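Local coordinates for WbbZ protein (PDB 6X1L) that is functionally uncharacterized but probably acts as a polysaccharide pyruvyl transferase with a GT-B-type fold, adding pyruvyl groups to a cell-surface glycan, at residues Lys8-Leu13 against Glu139-Val144; Asn157-Leu162 against Leu205-Thr210; Ala253-Ser258 against Pro264-Ile269. All coordinates share one frame; numbering follows the deposited sequence.

Contact 1 (Lys8-Leu13 against Glu139-Val144)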
ATOM      1  N   LYS A   8      -8.971  -9.475  26.996  1.00 96.31           N
ATOM      2  CA  LYS A   8      -9.610  -8.576  26.038  1.00 92.67           C
ATOM      3  C   LYS A   8     -10.742  -7.785  26.685  1.00 91.00           C
ATOM      4  O   LYS A   8     -10.837  -6.566  26.500  1.00 91.44           O
ATOM      5  CB  LYS A   8     -10.125  -9.369  24.837  1.00 92.33           C
ATOM      6  N   LEU A   9     -11.617  -8.461  27.436  1.00 86.88           N
ATOM      7  CA  LEU A   9     -12.684  -7.760  28.145  1.00 77.28           C
ATOM      8  C   LEU A   9     -12.114  -6.754  29.136  1.00 63.78           C
ATOM      9  O   LEU A   9     -12.583  -5.612  29.214  1.00 62.36           O
ATOM     10  CB  LEU A   9     -13.587  -8.763  28.864  1.00 82.78           C
ATOM     11  CG  LEU A   9     -14.650  -8.193  29.808  1.00 79.55           C
ATOM     12  CD1 LEU A   9     -15.751  -7.474  29.038  1.00 75.35           C
ATOM     13  CD2 LEU A   9     -15.228  -9.291  30.690  1.00 82.65           C
ATOM     14  N   LYS A  10     -11.101  -7.163  29.902  1.00 68.13           N
ATOM     15  CA  LYS A  10     -10.438  -6.240  30.817  1.00 74.23           C
ATOM     16  C   LYS A  10      -9.941  -5.002  30.083  1.00 69.71           C
ATOM     17  O   LYS A  10     -10.076  -3.877  30.581  1.00 66.16           O
ATOM     18  CB  LYS A  10      -9.278  -6.948  31.519  1.00 79.88           C
ATOM     19  CG  LYS A  10      -8.377  -6.019  32.310  1.00 83.32           C
ATOM     20  CD  LYS A  10      -7.031  -6.659  32.601  1.00 88.23           C
ATOM     21  CE  LYS A  10      -7.167  -7.849  33.532  1.00 97.12           C
ATOM     22  NZ  LYS A  10      -5.845  -8.477  33.795  1.00101.58           N
ATOM     23  N   PHE A  11      -9.384  -5.193  28.884  1.00 65.38           N
ATOM     24  CA  PHE A  11      -8.822  -4.084  28.123  1.00 58.80           C
ATOM     25  C   PHE A  11      -9.894  -3.074  27.730  1.00 57.18           C
ATOM     26  O   PHE A  11      -9.688  -1.862  27.865  1.00 56.20           O
ATOM     27  CB  PHE A  11      -8.107  -4.631  26.886  1.00 58.88           C
ATOM     28  CG  PHE A  11      -7.253  -3.625  26.176  1.00 60.66           C
ATOM     29  CD1 PHE A  11      -6.133  -3.095  26.788  1.00 58.08           C
ATOM     30  CD2 PHE A  11      -7.555  -3.232  24.883  1.00 59.62           C
ATOM     31  CE1 PHE A  11      -5.335  -2.177  26.132  1.00 59.33           C
ATOM     32  CE2 PHE A  11      -6.763  -2.314  24.219  1.00 64.82           C
ATOM     33  CZ  PHE A  11      -5.649  -1.788  24.842  1.00 65.11           C
ATOM     34  N   ASP A  12     -11.042  -3.552  27.243  1.00 58.41           N
ATOM     35  CA  ASP A  12     -12.125  -2.654  26.849  1.00 56.73           C
ATOM     36  C   ASP A  12     -12.595  -1.808  28.029  1.00 57.28           C
ATOM     37  O   ASP A  12     -12.613  -0.574  27.962  1.00 58.50           O
ATOM     38  CB  ASP A  12     -13.293  -3.461  26.271  1.00 64.12           C
ATOM     39  CG  ASP A  12     -12.901  -4.275  25.045  1.00 74.16           C
ATOM     40  OD1 ASP A  12     -11.775  -4.099  24.535  1.00 71.75           O
ATOM     41  OD2 ASP A  12     -13.724  -5.098  24.593  1.00 76.94           O
ATOM     42  N   LEU A  13     -12.987  -2.467  29.123  1.00 59.17           N
ATOM     43  CA  LEU A  13     -13.501  -1.746  30.286  1.00 60.87           C
ATOM     44  C   LEU A  13     -12.476  -0.756  30.823  1.00 60.82           C
ATOM     45  O   LEU A  13     -12.826   0.360  31.223  1.00 71.36           O
ATOM     46  CB  LEU A  13     -13.906  -2.741  31.374  1.00 64.00           C
ATOM     47  CG  LEU A  13     -15.021  -3.718  30.999  1.00 66.02           C
ATOM     48  CD1 LEU A  13     -15.152  -4.821  32.035  1.00 67.73           C
ATOM     49  CD2 LEU A  13     -16.339  -2.978  30.833  1.00 72.25           C
ATOM     50  N   GLU A 139       3.174  -2.062  39.266  1.00 61.29           N
ATOM     51  CA  GLU A 139       2.196  -2.849  40.004  1.00 69.40           C
ATOM     52  C   GLU A 139       1.198  -3.474  39.046  1.00 61.08           C
ATOM     53  O   GLU A 139       0.412  -2.740  38.427  1.00 67.99           O
ATOM     54  CB  GLU A 139       1.472  -1.983  41.029  1.00 68.39           C
ATOM     55  CG  GLU A 139       0.350  -2.698  41.748  1.00 79.90           C
ATOM     56  CD  GLU A 139       0.050  -2.080  43.096  1.00 94.02           C
ATOM     57  OE1 GLU A 139       0.788  -1.156  43.502  1.00 98.60           O
ATOM     58  OE2 GLU A 139      -0.920  -2.519  43.750  1.00101.47           O
ATOM     59  N   PRO A 140       1.179  -4.801  38.906  1.00 66.58           N
ATOM     60  CA  PRO A 140       0.237  -5.433  37.973  1.00 70.39           C
ATOM     61  C   PRO A 140      -1.201  -5.054  38.288  1.00 67.09           C
ATOM     62  O   PRO A 140      -1.598  -4.960  39.450  1.00 61.87           O
ATOM     63  CB  PRO A 140       0.484  -6.932  38.180  1.00 71.36           C
ATOM     64  CG  PRO A 140       1.878  -7.012  38.698  1.00 74.52           C
ATOM     65  CD  PRO A 140       2.057  -5.789  39.554  1.00 74.35           C
ATOM     66  N   ASN A 141      -1.972  -4.823  37.227  1.00 70.74           N
ATOM     67  CA  ASN A 141      -3.378  -4.430  37.260  1.00 72.09           C
ATOM     68  C   ASN A 141      -3.596  -3.019  37.796  1.00 70.72           C
ATOM     69  O   ASN A 141      -4.744  -2.642  38.073  1.00 67.29           O
ATOM     70  CB  ASN A 141      -4.234  -5.432  38.041  1.00 73.86           C
ATOM     71  CG  ASN A 141      -4.486  -6.706  37.255  1.00 79.60           C
ATOM     72  OD1 ASN A 141      -4.476  -6.699  36.022  1.00 83.31           O
ATOM     73  ND2 ASN A 141      -4.712  -7.804  37.962  1.00 89.79           N
ATOM     74  N   LYS A 142      -2.537  -2.216  37.917  1.00 67.98           N
ATOM     75  CA  LYS A 142      -2.677  -0.808  38.271  1.00 61.10           C
ATOM     76  C   LYS A 142      -1.984   0.086  37.247  1.00 62.62           C
ATOM     77  O   LYS A 142      -2.612   0.981  36.672  1.00 66.95           O
ATOM     78  CB  LYS A 142      -2.123  -0.542  39.675  1.00 72.08           C
ATOM     79  CG  LYS A 142      -2.160   0.928  40.060  1.00 79.77           C
ATOM     80  CD  LYS A 142      -1.962   1.129  41.548  1.00 86.47           C
ATOM     81  CE  LYS A 142      -2.153   2.590  41.929  1.00 89.30           C
ATOM     82  NZ  LYS A 142      -2.220   2.768  43.407  1.00 98.30           N
ATOM     83  N   ASN A 143      -0.690  -0.138  37.011  1.00 60.44           N
ATOM     84  CA  ASN A 143       0.032   0.625  36.000  1.00 60.77           C
ATOM     85  C   ASN A 143       0.837  -0.263  35.056  1.00 57.06           C
ATOM     86  O   ASN A 143       1.614   0.259  34.250  1.00 56.27           O
ATOM     87  CB  ASN A 143       0.948   1.672  36.649  1.00 58.26           C
ATOM     88  CG  ASN A 143       1.910   1.068  37.647  1.00 66.95           C
ATOM     89  OD1 ASN A 143       1.870  -0.132  37.917  1.00 75.68           O
ATOM     90  ND2 ASN A 143       2.790   1.897  38.197  1.00 67.14           N
ATOM     91  N   VAL A 144       0.683  -1.583  35.134  1.00 57.43           N
ATOM     92  CA  VAL A 144       1.231  -2.486  34.126  1.00 58.80           C
ATOM     93  C   VAL A 144       0.228  -3.611  33.905  1.00 60.45           C
ATOM     94  O   VAL A 144      -0.334  -4.150  34.864  1.00 56.45           O
ATOM     95  CB  VAL A 144       2.622  -3.035  34.508  1.00 51.70           C
ATOM     96  CG1 VAL A 144       2.578  -3.831  35.811  1.00 54.59           C
ATOM     97  CG2 VAL A 144       3.192  -3.876  33.371  1.00 53.19           C
TER

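Contact 2 (Asn157-Leu162 against Leu205-Thr210)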
ATOM      1  N   ASN A 157     -13.310  -8.706   8.773  1.00 68.31           N
ATOM      2  CA  ASN A 157     -14.192  -8.925   7.632  1.00 70.55           C
ATOM      3  C   ASN A 157     -14.329  -7.703   6.734  1.00 67.99           C
ATOM      4  O   ASN A 157     -14.740  -7.849   5.576  1.00 66.06           O
ATOM      5  CB  ASN A 157     -15.567  -9.381   8.114  1.00 81.89           C
ATOM      6  CG  ASN A 157     -15.568 -10.826   8.570  1.00 92.34           C
ATOM      7  OD1 ASN A 157     -15.170 -11.133   9.691  1.00 98.65           O
ATOM      8  ND2 ASN A 157     -16.010 -11.723   7.695  1.00 98.83           N
ATOM      9  N   LYS A 158     -13.993  -6.510   7.217  1.00 61.76           N
ATOM     10  CA  LYS A 158     -14.061  -5.332   6.364  1.00 63.93           C
ATOM     11  C   LYS A 158     -12.776  -5.097   5.581  1.00 66.88           C
ATOM     12  O   LYS A 158     -12.719  -4.160   4.778  1.00 63.23           O
ATOM     13  CB  LYS A 158     -14.409  -4.088   7.187  1.00 60.96           C
ATOM     14  CG  LYS A 158     -13.328  -3.618   8.127  1.00 69.43           C
ATOM     15  CD  LYS A 158     -13.801  -2.391   8.887  1.00 74.04           C
ATOM     16  CE  LYS A 158     -12.749  -1.903   9.862  1.00 76.76           C
ATOM     17  NZ  LYS A 158     -13.219  -0.707  10.609  1.00 81.54           N
ATOM     18  N   TYR A 159     -11.755  -5.930   5.783  1.00 49.15           N
ATOM     19  CA  TYR A 159     -10.509  -5.859   5.033  1.00 56.33           C
ATOM     20  C   TYR A 159     -10.392  -6.931   3.958  1.00 50.21           C
ATOM     21  O   TYR A 159      -9.525  -6.818   3.086  1.00 49.82           O
ATOM     22  CB  TYR A 159      -9.311  -5.986   5.984  1.00 48.16           C
ATOM     23  CG  TYR A 159      -9.253  -4.934   7.064  1.00 50.01           C
ATOM     24  CD1 TYR A 159      -9.947  -5.100   8.263  1.00 49.55           C
ATOM     25  CD2 TYR A 159      -8.494  -3.784   6.901  1.00 45.71           C
ATOM     26  CE1 TYR A 159      -9.899  -4.142   9.253  1.00 48.67           C
ATOM     27  CE2 TYR A 159      -8.435  -2.817   7.895  1.00 48.58           C
ATOM     28  CZ  TYR A 159      -9.140  -3.005   9.069  1.00 47.47           C
ATOM     29  OH  TYR A 159      -9.094  -2.048  10.061  1.00 45.60           O
ATOM     30  N   LEU A 160     -11.230  -7.964   4.003  1.00 48.86           N
ATOM     31  CA  LEU A 160     -11.054  -9.126   3.145  1.00 53.78           C
ATOM     32  C   LEU A 160     -11.490  -8.827   1.716  1.00 50.66           C
ATOM     33  O   LEU A 160     -12.456  -8.095   1.481  1.00 51.34           O
ATOM     34  CB  LEU A 160     -11.847 -10.314   3.691  1.00 58.39           C
ATOM     35  CG  LEU A 160     -11.512 -10.755   5.119  1.00 57.74           C
ATOM     36  CD1 LEU A 160     -12.394 -11.919   5.558  1.00 60.62           C
ATOM     37  CD2 LEU A 160     -10.041 -11.117   5.249  1.00 51.52           C
ATOM     38  N   SER A 161     -10.765  -9.399   0.762  1.00 53.35           N
ATOM     39  CA  SER A 161     -11.190  -9.381  -0.630  1.00 50.47           C
ATOM     40  C   SER A 161     -11.975 -10.625  -1.014  1.00 56.07           C
ATOM     41  O   SER A 161     -12.713 -10.592  -2.007  1.00 53.78           O
ATOM     42  CB  SER A 161      -9.976  -9.250  -1.556  1.00 49.02           C
ATOM     43  OG  SER A 161      -9.202 -10.441  -1.557  1.00 52.37           O
ATOM     44  N   LEU A 162     -11.827 -11.710  -0.250  1.00 52.54           N
ATOM     45  CA  LEU A 162     -12.471 -12.998  -0.523  1.00 57.96           C
ATOM     46  C   LEU A 162     -12.031 -13.579  -1.864  1.00 65.77           C
ATOM     47  O   LEU A 162     -12.747 -14.377  -2.474  1.00 63.46           O
ATOM     48  CB  LEU A 162     -13.997 -12.890  -0.460  1.00 64.26           C
ATOM     49  CG  LEU A 162     -14.561 -12.443   0.889  1.00 67.34           C
ATOM     50  CD1 LEU A 162     -16.080 -12.547   0.900  1.00 75.89           C
ATOM     51  CD2 LEU A 162     -13.950 -13.264   2.012  1.00 59.98           C
ATOM     52  N   LEU A 205      -5.317   5.629   5.334  1.00 46.20           N
ATOM     53  CA  LEU A 205      -4.056   5.078   4.854  1.00 40.63           C
ATOM     54  C   LEU A 205      -3.670   3.823   5.626  1.00 48.95           C
ATOM     55  O   LEU A 205      -3.181   2.853   5.033  1.00 43.69           O
ATOM     56  CB  LEU A 205      -2.961   6.144   4.944  1.00 47.78           C
ATOM     57  CG  LEU A 205      -1.551   5.783   4.482  1.00 54.75           C
ATOM     58  CD1 LEU A 205      -1.584   5.063   3.139  1.00 55.42           C
ATOM     59  CD2 LEU A 205      -0.714   7.046   4.389  1.00 52.33           C
ATOM     60  N   ALA A 206      -3.894   3.808   6.947  1.00 43.51           N
ATOM     61  CA  ALA A 206      -3.581   2.609   7.719  1.00 34.79           C
ATOM     62  C   ALA A 206      -4.456   1.439   7.289  1.00 37.73           C
ATOM     63  O   ALA A 206      -3.966   0.319   7.105  1.00 38.72           O
ATOM     64  CB  ALA A 206      -3.740   2.873   9.229  1.00 37.86           C
ATOM     65  N   ARG A 207      -5.761   1.670   7.143  1.00 35.15           N
ATOM     66  CA  ARG A 207      -6.651   0.559   6.813  1.00 37.38           C
ATOM     67  C   ARG A 207      -6.425   0.063   5.386  1.00 42.75           C
ATOM     68  O   ARG A 207      -6.476  -1.146   5.127  1.00 41.61           O
ATOM     69  CB  ARG A 207      -8.108   0.971   7.021  1.00 41.38           C
ATOM     70  CG  ARG A 207      -8.504   1.022   8.506  1.00 41.06           C
ATOM     71  CD  ARG A 207     -10.005   0.855   8.671  1.00 53.32           C
ATOM     72  NE  ARG A 207     -10.434   0.899  10.069  1.00 51.79           N
ATOM     73  CZ  ARG A 207     -10.886   1.995  10.670  1.00 49.04           C
ATOM     74  NH1 ARG A 207     -10.960   3.134   9.997  1.00 42.37           N
ATOM     75  NH2 ARG A 207     -11.271   1.954  11.941  1.00 52.62           N
ATOM     76  N   ASN A 208      -6.154   0.972   4.447  1.00 36.69           N
ATOM     77  CA  ASN A 208      -5.966   0.534   3.066  1.00 35.73           C
ATOM     78  C   ASN A 208      -4.611  -0.138   2.869  1.00 43.48           C
ATOM     79  O   ASN A 208      -4.510  -1.110   2.111  1.00 47.12           O
ATOM     80  CB  ASN A 208      -6.157   1.714   2.118  1.00 39.81           C
ATOM     81  CG  ASN A 208      -7.613   2.092   1.969  1.00 42.29           C
ATOM     82  OD1 ASN A 208      -8.485   1.226   1.920  1.00 43.55           O
ATOM     83  ND2 ASN A 208      -7.886   3.384   1.909  1.00 37.11           N
ATOM     84  N   SER A 209      -3.568   0.336   3.556  1.00 45.67           N
ATOM     85  CA  SER A 209      -2.311  -0.406   3.561  1.00 41.51           C
ATOM     86  C   SER A 209      -2.503  -1.803   4.133  1.00 45.10           C
ATOM     87  O   SER A 209      -1.910  -2.773   3.643  1.00 43.23           O
ATOM     88  CB  SER A 209      -1.247   0.348   4.355  1.00 49.43           C
ATOM     89  OG  SER A 209      -0.096  -0.462   4.536  1.00 45.32           O
ATOM     90  N   THR A 210      -3.331  -1.929   5.173  1.00 43.76           N
ATOM     91  CA  THR A 210      -3.581  -3.241   5.755  1.00 39.50           C
ATOM     92  C   THR A 210      -4.386  -4.120   4.803  1.00 39.69           C
ATOM     93  O   THR A 210      -4.169  -5.336   4.733  1.00 38.70           O
ATOM     94  CB  THR A 210      -4.291  -3.080   7.105  1.00 47.22           C
ATOM     95  OG1 THR A 210      -3.486  -2.265   7.968  1.00 39.45           O
ATOM     96  CG2 THR A 210      -4.509  -4.421   7.761  1.00 41.87           C
TER

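Contact 3 (Ala253-Ser258 against Pro264-Ile269)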
ATOM      1  N   ALA A 253       8.411 -14.209  21.675  1.00 60.85           N
ATOM      2  CA  ALA A 253       7.612 -13.881  22.853  1.00 58.92           C
ATOM      3  C   ALA A 253       6.151 -13.637  22.491  1.00 56.28           C
ATOM      4  O   ALA A 253       5.249 -14.031  23.238  1.00 51.85           O
ATOM      5  CB  ALA A 253       8.199 -12.667  23.573  1.00 62.16           C
ATOM      6  N   VAL A 254       5.891 -12.984  21.357  1.00 56.99           N
ATOM      7  CA  VAL A 254       4.504 -12.778  20.950  1.00 55.39           C
ATOM      8  C   VAL A 254       3.871 -14.107  20.548  1.00 59.11           C
ATOM      9  O   VAL A 254       2.689 -14.354  20.816  1.00 57.19           O
ATOM     10  CB  VAL A 254       4.419 -11.734  19.820  1.00 52.35           C
ATOM     11  CG1 VAL A 254       2.990 -11.608  19.314  1.00 48.56           C
ATOM     12  CG2 VAL A 254       4.924 -10.379  20.303  1.00 47.19           C
ATOM     13  N   TYR A 255       4.651 -14.986  19.912  1.00 57.16           N
ATOM     14  CA  TYR A 255       4.137 -16.295  19.524  1.00 60.36           C
ATOM     15  C   TYR A 255       3.710 -17.103  20.741  1.00 62.36           C
ATOM     16  O   TYR A 255       2.628 -17.702  20.756  1.00 63.13           O
ATOM     17  CB  TYR A 255       5.192 -17.065  18.726  1.00 59.40           C
ATOM     18  CG  TYR A 255       4.805 -18.509  18.494  1.00 66.22           C
ATOM     19  CD1 TYR A 255       3.968 -18.863  17.440  1.00 69.14           C
ATOM     20  CD2 TYR A 255       5.260 -19.516  19.334  1.00 62.29           C
ATOM     21  CE1 TYR A 255       3.603 -20.182  17.228  1.00 72.94           C
ATOM     22  CE2 TYR A 255       4.899 -20.835  19.131  1.00 72.70           C
ATOM     23  CZ  TYR A 255       4.072 -21.162  18.076  1.00 71.05           C
ATOM     24  OH  TYR A 255       3.712 -22.474  17.867  1.00 77.67           O
ATOM     25  N   ASN A 256       4.562 -17.148  21.770  1.00 60.18           N
ATOM     26  CA  ASN A 256       4.256 -17.953  22.949  1.00 61.65           C
ATOM     27  C   ASN A 256       3.025 -17.438  23.681  1.00 62.86           C
ATOM     28  O   ASN A 256       2.264 -18.232  24.241  1.00 71.65           O
ATOM     29  CB  ASN A 256       5.461 -17.988  23.892  1.00 65.49           C
ATOM     30  CG  ASN A 256       6.596 -18.840  23.356  1.00 72.38           C
ATOM     31  OD1 ASN A 256       6.371 -19.836  22.668  1.00 78.65           O
ATOM     32  ND2 ASN A 256       7.827 -18.454  23.671  1.00 74.06           N
ATOM     33  N   TYR A 257       2.795 -16.125  23.671  1.00 65.45           N
ATOM     34  CA  TYR A 257       1.670 -15.565  24.412  1.00 63.53           C
ATOM     35  C   TYR A 257       0.361 -15.590  23.629  1.00 65.27           C
ATOM     36  O   TYR A 257      -0.700 -15.834  24.216  1.00 59.90           O
ATOM     37  CB  TYR A 257       1.974 -14.126  24.838  1.00 52.31           C
ATOM     38  CG  TYR A 257       0.880 -13.529  25.696  1.00 59.14           C
ATOM     39  CD1 TYR A 257       0.695 -13.948  27.013  1.00 63.62           C
ATOM     40  CD2 TYR A 257       0.029 -12.559  25.192  1.00 57.46           C
ATOM     41  CE1 TYR A 257      -0.309 -13.410  27.798  1.00 66.75           C
ATOM     42  CE2 TYR A 257      -0.977 -12.015  25.970  1.00 62.48           C
ATOM     43  CZ  TYR A 257      -1.141 -12.444  27.272  1.00 68.55           C
ATOM     44  OH  TYR A 257      -2.141 -11.902  28.044  1.00 77.77           O
ATOM     45  N   SER A 258       0.407 -15.349  22.318  1.00 61.77           N
ATOM     46  CA  SER A 258      -0.795 -15.078  21.541  1.00 59.41           C
ATOM     47  C   SER A 258      -1.087 -16.085  20.438  1.00 69.36           C
ATOM     48  O   SER A 258      -2.259 -16.292  20.115  1.00 70.98           O
ATOM     49  CB  SER A 258      -0.712 -13.681  20.908  1.00 58.12           C
ATOM     50  OG  SER A 258      -0.693 -12.669  21.900  1.00 60.26           O
ATOM     51  N   PRO A 264      -3.668 -23.117  15.800  1.00 64.66           N
ATOM     52  CA  PRO A 264      -2.876 -24.354  15.704  1.00 63.44           C
ATOM     53  C   PRO A 264      -2.171 -24.541  14.373  1.00 71.30           C
ATOM     54  O   PRO A 264      -1.251 -25.366  14.297  1.00 73.76           O
ATOM     55  CB  PRO A 264      -3.918 -25.457  15.946  1.00 63.76           C
ATOM     56  CG  PRO A 264      -5.216 -24.847  15.537  1.00 70.75           C
ATOM     57  CD  PRO A 264      -5.116 -23.378  15.852  1.00 72.03           C
ATOM     58  N   LYS A 265      -2.561 -23.812  13.329  1.00 66.63           N
ATOM     59  CA  LYS A 265      -1.915 -23.909  12.027  1.00 71.44           C
ATOM     60  C   LYS A 265      -0.702 -22.996  11.896  1.00 74.03           C
ATOM     61  O   LYS A 265      -0.070 -22.979  10.834  1.00 70.47           O
ATOM     62  CB  LYS A 265      -2.921 -23.592  10.918  1.00 71.23           C
ATOM     63  CG  LYS A 265      -4.082 -24.567  10.860  1.00 75.84           C
ATOM     64  CD  LYS A 265      -5.033 -24.213   9.737  1.00 79.57           C
ATOM     65  CE  LYS A 265      -6.150 -25.229   9.631  1.00 83.34           C
ATOM     66  NZ  LYS A 265      -7.080 -24.897   8.519  1.00 89.99           N
ATOM     67  N   THR A 266      -0.373 -22.234  12.935  1.00 62.85           N
ATOM     68  CA  THR A 266       0.821 -21.400  12.971  1.00 58.22           C
ATOM     69  C   THR A 266       1.833 -22.050  13.904  1.00 69.79           C
ATOM     70  O   THR A 266       1.540 -22.267  15.085  1.00 70.42           O
ATOM     71  CB  THR A 266       0.496 -19.986  13.458  1.00 59.75           C
ATOM     72  OG1 THR A 266      -0.467 -19.378  12.592  1.00 64.65           O
ATOM     73  CG2 THR A 266       1.754 -19.130  13.487  1.00 64.16           C
ATOM     74  N   CYS A 267       3.015 -22.361  13.382  1.00 69.42           N
ATOM     75  CA  CYS A 267       4.076 -22.932  14.197  1.00 72.92           C
ATOM     76  C   CYS A 267       5.335 -22.081  14.086  1.00 74.04           C
ATOM     77  O   CYS A 267       5.551 -21.382  13.091  1.00 74.16           O
ATOM     78  CB  CYS A 267       4.383 -24.382  13.799  1.00 82.91           C
ATOM     79  SG  CYS A 267       5.280 -24.574  12.253  1.00 89.43           S
ATOM     80  N   PHE A 268       6.159 -22.151  15.128  1.00 68.63           N
ATOM     81  CA  PHE A 268       7.365 -21.344  15.263  1.00 68.81           C
ATOM     82  C   PHE A 268       8.576 -22.237  15.035  1.00 68.82           C
ATOM     83  O   PHE A 268       8.747 -23.244  15.733  1.00 66.97           O
ATOM     84  CB  PHE A 268       7.419 -20.696  16.648  1.00 70.73           C
ATOM     85  CG  PHE A 268       8.458 -19.620  16.785  1.00 63.42           C
ATOM     86  CD1 PHE A 268       8.221 -18.343  16.301  1.00 62.29           C
ATOM     87  CD2 PHE A 268       9.661 -19.879  17.419  1.00 68.69           C
ATOM     88  CE1 PHE A 268       9.172 -17.348  16.436  1.00 59.57           C
ATOM     89  CE2 PHE A 268      10.616 -18.889  17.560  1.00 64.88           C
ATOM     90  CZ  PHE A 268      10.370 -17.621  17.065  1.00 60.07           C
ATOM     91  N   ILE A 269       9.414 -21.865  14.072  1.00 63.91           N
ATOM     92  CA  ILE A 269      10.578 -22.655  13.684  1.00 75.01           C
ATOM     93  C   ILE A 269      11.791 -22.082  14.403  1.00 73.16           C
ATOM     94  O   ILE A 269      12.273 -20.996  14.065  1.00 72.11           O
ATOM     95  CB  ILE A 269      10.782 -22.664  12.161  1.00 76.33           C
ATOM     96  CG1 ILE A 269       9.724 -23.535  11.477  1.00 72.86           C
ATOM     97  CG2 ILE A 269      12.175 -23.166  11.810  1.00 81.28           C
ATOM     98  CD1 ILE A 269       8.397 -22.846  11.256  1.00 63.94           C
TER

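Contact 1 (Lys8-Leu13 against Glu139-Val144)
Lys10 and Asn141 form the whole of this surface contact: the ammonium group of the lysine donates one hydrogen bond to the side-chain amide oxygen of the asparagine, with Lys10 NZ 3.2 Å from Asn141 OD1. The donor meets the amide oxygen obliquely, with a C=O...N angle of 134°, and stands 19° out of the carbonyl plane. The two side chains cross at about a right angle, and beside the bond the nearest approach is Lys10 CE to Asn141 OD1 at 3.8 Å. With CG anti to the backbone N (chi1 170°), the lysine chain leaves the helix toward the loop, and a bend at chi3 turns its end to the amide. Both residues also touch a neighbouring molecule in the crystal, so the bond may owe something to lattice packing.

Asn141 is set in place by its loop. Pro140 and Asn141 occupy the central positions of a type II beta turn, closed by Lys142 N to Glu139 O at 3.0 Å; Asn143 N gives that oxygen a second bond. Asn141 N is itself bonded to Val144 O, and Asn143 OD1 takes Glu139 N on an in-plane lone pair at 2.7 Å.

Further out, Asp12 forms a salt bridge with Arg48, and Phe11 meets Phe45 of helix 33-48 and Phe123 of strand 120-124, fixing helix 6-21 against the six-stranded parallel sheet. The loop, whose Pro140 rests on Phe130, joins helix 127-135 to the outermost strand 144-146, so the lysine links helix 6-21 to the loop that leads into the edge strand of that sheet.

Contact 2 (Asn157-Leu162 against Leu205-Thr210)
Charged and polar groups of Lys158, Tyr159 and Arg207 converge here, and they do so around a carboxylate outside both segments. Asp44 of helix 33-48 forms salt bridges with Lys158 NZ and Arg207 NH2 and a hydrogen bond with Tyr159 OH, while Glu47 pairs with Arg207 NH2 as well. This shared anion probably allows Lys158 NZ to lie over one face of the guanidinium, 3.3 Å from Arg207 NE, although both are donors; the two acids would be expected to offset the closely spaced positive charges. Between the two segments the one hydrogen bond is weak: Arg207 NE donates to Tyr159 OH over 3.2 Å, with the N-H...O angle bent to 128°. The phenol oxygen sits at the guanidinium edge, in its plane, and the ring is turned 42° from that plane. Lys158 reaches this point by a fully extended chain beyond CG.

Apolar contact is supplied by the aliphatic part of the arginine, which crosses the tyrosine at a slant. Arg207 CG lies 3.9 Å from Tyr159 CE2, and Arg207 CD is 4.0 Å from Tyr159 CZ. One turn along the helix, Thr210 CG2 approaches Tyr159 CD2 obliquely at 4.1 Å. Its rotamer, with OG1 beside the backbone N (chi1 -57°) and CG2 anti to it, sends the methyl to the ring and OG1 back into the helix.

Among bonds internal to the helix, Thr210 OG1 and Thr210 N reach Ala206 O from opposite faces of its plane, OG1 at 2.8 Å.

Helix 203-218, whose far side packs on the second subunit, thus receives the connection running from one parallel sheet to the other, consistent with the linked Rossmann-like domains of a GT-B architecture.

Contact 3 (Ala253-Ser258 against Pro264-Ile269)
The Tyr255 ring carries Phe268 CB over the centre of one face, a CH-pi contact with the methylene carbon 3.5 Å from the ring centroid. At the ring's edge, in plane, lies the backbone oxygen of Thr266; Tyr255 OH stays 3.5 Å from Thr266 O without a hydrogen bond between them. The two aromatic rings are inclined by 29° but slid apart, with centroids 5.3 Å from each other, so the phenylalanine offers its CB while its ring leads past the tyrosine and approaches Tyr255 CB and CG through CD1. Tyr255 has CG anti to its own amide nitrogen (chi1 171°), which projects the ring from the helix across the strand.

These residues join the last two elements of a beta-alpha-beta unit: strand 240-243, helix 250-259 and the edge strand 266-268, which pairs in parallel with 240-243. Helix and strand segments run at 135°, their axes 9.7 Å apart at closest approach.

Along the strand, Tyr255 OH also rests 3.7 Å from Cys267 CA. Thr266 adds its methyl, CG2 lying 4.3 Å from Tyr255 CE1, while its hydroxyl is hydrogen-bonded to Ser235.

The three contacts follow one another along the chain and none touches another. Contact 1 lies beside the six-stranded parallel sheet and contact 3 on the edge strand of the four-stranded one, whereas contact 2 lies where the connection between these sheets meets helices 33-48 and 203-218. Centres are about 29 Å apart for contacts 1 and 2, and about 23 Å for contact 3 to either; the nearest atoms of contacts 1 and 3 come within about 7 Å. Helix 33-48 links contacts 1 and 2, supplying Phe45 and Arg48 to one and Asp44 to the other. Ser258 of contact 3 is hydrogen-bonded to Asp148, beyond strand 144-146.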